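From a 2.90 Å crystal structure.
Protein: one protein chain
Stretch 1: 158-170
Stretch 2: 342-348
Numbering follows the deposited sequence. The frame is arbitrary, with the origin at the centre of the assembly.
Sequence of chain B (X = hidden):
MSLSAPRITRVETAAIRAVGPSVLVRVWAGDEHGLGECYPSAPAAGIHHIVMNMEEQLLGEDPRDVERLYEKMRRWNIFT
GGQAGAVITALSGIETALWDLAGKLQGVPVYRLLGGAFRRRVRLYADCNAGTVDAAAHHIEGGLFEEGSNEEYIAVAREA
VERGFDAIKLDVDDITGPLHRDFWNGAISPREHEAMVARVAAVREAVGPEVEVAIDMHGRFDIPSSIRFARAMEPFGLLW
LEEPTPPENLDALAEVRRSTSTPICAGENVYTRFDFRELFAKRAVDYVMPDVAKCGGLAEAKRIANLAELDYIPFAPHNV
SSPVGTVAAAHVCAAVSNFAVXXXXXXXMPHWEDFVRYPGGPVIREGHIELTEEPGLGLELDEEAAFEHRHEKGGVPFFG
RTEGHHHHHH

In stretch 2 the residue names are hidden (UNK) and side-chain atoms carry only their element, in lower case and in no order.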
# COMPACT_ATOMS: atom_id res chain seq x y z
N ARG B 158 16.79 1.08 -32.96
CA ARG B 158 17.04 2.01 -34.07
C ARG B 158 15.82 2.87 -34.39
O ARG B 158 15.96 4.03 -34.78
CB ARG B 158 17.45 1.23 -35.31
CG ARG B 158 18.81 0.64 -35.14
CD ARG B 158 19.20 -0.23 -36.29
NE ARG B 158 20.65 -0.41 -36.26
CZ ARG B 158 21.28 -1.36 -36.93
NH1 ARG B 158 20.58 -2.21 -37.67
NH2 ARG B 158 22.61 -1.45 -36.86
N GLU B 159 14.65 2.28 -34.23
CA GLU B 159 13.41 2.98 -34.48
C GLU B 159 13.34 4.18 -33.54
O GLU B 159 12.91 5.27 -33.92
CB GLU B 159 12.23 2.03 -34.28
CG GLU B 159 10.89 2.69 -33.94
CD GLU B 159 10.37 3.64 -35.02
OE1 GLU B 159 9.36 4.34 -34.75
OE2 GLU B 159 10.96 3.69 -36.12
N ALA B 160 13.80 3.97 -32.30
CA ALA B 160 13.80 5.02 -31.28
C ALA B 160 14.82 6.12 -31.57
O ALA B 160 14.55 7.31 -31.40
CB ALA B 160 14.09 4.40 -29.92
N VAL B 161 16.01 5.72 -32.00
CA VAL B 161 17.06 6.67 -32.32
C VAL B 161 16.56 7.53 -33.48
O VAL B 161 16.70 8.76 -33.46
CB VAL B 161 18.35 5.93 -32.73
CG1 VAL B 161 19.53 6.90 -32.71
CG2 VAL B 161 18.60 4.76 -31.79
N GLU B 162 15.96 6.88 -34.47
CA GLU B 162 15.41 7.59 -35.62
C GLU B 162 14.34 8.55 -35.13
O GLU B 162 14.30 9.71 -35.54
CB GLU B 162 14.78 6.60 -36.58
CG GLU B 162 15.69 6.16 -37.70
CD GLU B 162 15.05 5.06 -38.53
OE1 GLU B 162 13.84 5.16 -38.82
OE2 GLU B 162 15.77 4.10 -38.88
N ARG B 163 13.47 8.04 -34.27
CA ARG B 163 12.37 8.82 -33.70
C ARG B 163 12.87 10.07 -33.00
O ARG B 163 12.08 10.97 -32.69
CB ARG B 163 11.61 7.96 -32.70
CG ARG B 163 10.54 7.09 -33.31
CD ARG B 163 9.19 7.79 -33.22
NE ARG B 163 8.12 6.85 -32.90
CZ ARG B 163 6.97 7.21 -32.35
NH1 ARG B 163 6.75 8.49 -32.05
NH2 ARG B 163 6.03 6.30 -32.08
N GLY B 164 14.18 10.12 -32.73
CA GLY B 164 14.76 11.29 -32.08
C GLY B 164 15.22 11.09 -30.66
O GLY B 164 15.49 12.06 -29.95
N PHE B 165 15.33 9.84 -30.23
CA PHE B 165 15.77 9.55 -28.87
C PHE B 165 17.24 9.15 -28.80
O PHE B 165 17.80 8.61 -29.75
CB PHE B 165 14.92 8.44 -28.27
CG PHE B 165 13.48 8.81 -28.08
CD1 PHE B 165 12.62 8.87 -29.16
CD2 PHE B 165 12.98 9.08 -26.81
CE1 PHE B 165 11.27 9.18 -28.98
CE2 PHE B 165 11.64 9.40 -26.62
CZ PHE B 165 10.78 9.45 -27.70
N ASP B 166 17.86 9.40 -27.66
CA ASP B 166 19.26 9.05 -27.47
C ASP B 166 19.41 8.38 -26.10
O ASP B 166 20.49 8.38 -25.49
CB ASP B 166 20.11 10.31 -27.56
CG ASP B 166 19.81 11.29 -26.45
OD1 ASP B 166 18.61 11.43 -26.08
OD2 ASP B 166 20.77 11.93 -25.95
N ALA B 167 18.31 7.81 -25.63
CA ALA B 167 18.23 7.10 -24.37
C ALA B 167 17.23 5.95 -24.54
O ALA B 167 16.03 6.17 -24.75
CB ALA B 167 17.79 8.04 -23.27
N ILE B 168 17.73 4.72 -24.45
CA ILE B 168 16.92 3.53 -24.64
C ILE B 168 16.81 2.66 -23.39
O ILE B 168 17.77 2.56 -22.63
CB ILE B 168 17.52 2.70 -25.79
CG1 ILE B 168 16.90 3.12 -27.12
CG2 ILE B 168 17.32 1.21 -25.55
CD1 ILE B 168 16.98 4.61 -27.38
N LYS B 169 15.65 2.04 -23.18
CA LYS B 169 15.47 1.13 -22.03
C LYS B 169 15.09 -0.27 -22.52
O LYS B 169 14.25 -0.42 -23.41
CB LYS B 169 14.38 1.64 -21.09
CG LYS B 169 14.17 0.76 -19.84
CD LYS B 169 12.99 1.29 -19.01
CE LYS B 169 12.96 0.72 -17.59
NZ LYS B 169 12.03 1.47 -16.70
N LEU B 170 15.70 -1.29 -21.91
CA LEU B 170 15.47 -2.68 -22.30
C LEU B 170 15.31 -3.70 -21.18
O LEU B 170 15.92 -3.56 -20.11
CB LEU B 170 16.61 -3.13 -23.20
CG LEU B 170 16.19 -3.27 -24.65
CD1 LEU B 170 17.40 -3.12 -25.55
CD2 LEU B 170 15.49 -4.62 -24.84
N UNK B 342 13.26 11.50 -18.30
CA UNK B 342 11.91 11.04 -18.02
C UNK B 342 11.61 9.88 -18.98
O UNK B 342 12.07 9.86 -20.12
c UNK B 342 8.65 13.18 -18.15
c UNK B 342 9.14 11.18 -16.79
c UNK B 342 10.91 12.19 -18.20
c UNK B 342 9.42 11.90 -18.08
N UNK B 343 10.84 8.91 -18.50
CA UNK B 343 10.50 7.76 -19.30
C UNK B 343 9.27 7.94 -20.17
O UNK B 343 8.31 8.62 -19.80
c UNK B 343 9.49 5.42 -19.09
c UNK B 343 9.44 4.15 -18.27
o UNK B 343 9.45 4.24 -17.03
c UNK B 343 10.28 6.54 -18.41
o UNK B 343 9.38 3.05 -18.87
N UNK B 344 9.32 7.32 -21.34
CA UNK B 344 8.21 7.31 -22.27
C UNK B 344 8.08 5.81 -22.55
O UNK B 344 9.07 5.15 -22.87
c UNK B 344 6.05 8.47 -24.19
c UNK B 344 7.34 8.12 -24.50
c UNK B 344 5.65 7.68 -27.68
c UNK B 344 8.52 8.09 -23.55
n UNK B 344 5.25 8.36 -25.30
c UNK B 344 6.63 7.26 -28.54
c UNK B 344 7.96 7.09 -28.11
c UNK B 344 8.32 7.34 -26.79
c UNK B 344 7.33 7.77 -25.89
c UNK B 344 6.01 7.93 -26.36
N UNK B 345 6.87 5.29 -22.40
CA UNK B 345 6.62 3.87 -22.58
C UNK B 345 5.56 3.65 -23.66
O UNK B 345 4.90 2.62 -23.68
c UNK B 345 6.15 3.31 -21.22
n UNK B 345 6.60 -0.28 -20.57
c UNK B 345 6.98 1.02 -20.33
c UNK B 345 6.21 1.82 -21.11
n UNK B 345 5.37 0.98 -21.80
c UNK B 345 5.62 -0.28 -21.46
N UNK B 346 5.42 4.61 -24.58
CA UNK B 346 4.39 4.49 -25.62
C UNK B 346 4.86 4.50 -27.08
O UNK B 346 4.13 4.93 -27.97
c UNK B 346 3.35 5.58 -25.42
N UNK B 347 6.07 4.01 -27.32
CA UNK B 347 6.62 3.98 -28.67
C UNK B 347 5.77 3.05 -29.54
O UNK B 347 5.78 3.15 -30.77
c UNK B 347 8.94 4.23 -29.67
c UNK B 347 8.10 3.49 -28.63
c UNK B 347 8.52 4.00 -31.10
c UNK B 347 8.18 1.99 -28.87
N UNK B 348 5.02 2.16 -28.91
CA UNK B 348 4.21 1.18 -29.63
C UNK B 348 2.73 1.49 -29.85
O UNK B 348 2.00 0.64 -30.38
c UNK B 348 4.34 -0.18 -28.95
o UNK B 348 2.87 -1.28 -27.42
o UNK B 348 3.65 0.69 -26.82
c UNK B 348 3.56 -0.26 -27.64

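Position 342 lies in a strand. Its side chain has four carbons, forked at the second. None of them reaches stretch 1. A four-carbon chain forked at the second atom is leucine, so this is L342.

Position 343 continues the strand. It carries three carbons, the third bearing two oxygens. CA-to-CB points sideways, but the extended chain brings its end nearer to stretch 1. One of its oxygens lies 3.8 Å from K169 NZ. A carboxylate on the third carbon is glutamate, E343. The pair K169 NZ to E343 OE2, at 3.8 Å, is a long salt bridge. K169 is extended, with all four chi angles t, which carries its amine to the carboxylate. Both K169 NZ and E343 OE1 also have hydrogen-bond partners elsewhere in the structure.

Position 344 ends the strand. One carbon leads into fused five- and six-membered rings holding eight carbons and one nitrogen. CA-to-CB points toward stretch 1, and carbons of the double ring come close to the F165 ring and the R163 guanidinium. Only tryptophan has this double ring: W344. F165 CZ is 3.4 Å from W344 CE3. The F165 ring and the six-membered ring of W344 are near parallel, at 7°, but slid apart, with centroids 5.4 Å apart, so they barely overlap. R163 NH2 is 3.7 Å from W344 CH2. It sits at the edge of the indole, while CH2 lies over one face of the guanidinium.

Position 345 has one carbon and a five-membered ring of three carbons and two nitrogens. It makes no contact with stretch 1. The ring is an imidazole, so this is H345.

Position 346 has a single side-chain carbon. It is buried, but its side chain does not touch stretch 1. It is alanine, A346.

Position 347 has four carbons, forked at the first, with one arm two carbons long. CA-to-CB points sideways, but the end comes nearer, and the tip of the longer arm approaches R163 and E159. This is isoleucine, I347. I347 CD1 lies 3.4 Å from R163 NE and 3.8 Å from E159 OE1.

Position 348 has two carbons, the second carrying two oxygens. CA-to-CB points away from stretch 1, and there is no contact. This is aspartate, D348.

The contact is mainly one of side-chain packing. W344 packs against F165 and R163, and I347 CD1 meets R163 and E159. Within stretch 1, R163 NE and E159 OE1 form a salt bridge at 3.4 Å, with a weak hydrogen bond. Both partners lie beside I347. Just after R163, G164 leaves the helix with positive phi in a Schellman motif, and F165 follows. The K169 to E343 salt bridge adds a charged link between the two strands.

Stretch 2 342-348: LEWHAID
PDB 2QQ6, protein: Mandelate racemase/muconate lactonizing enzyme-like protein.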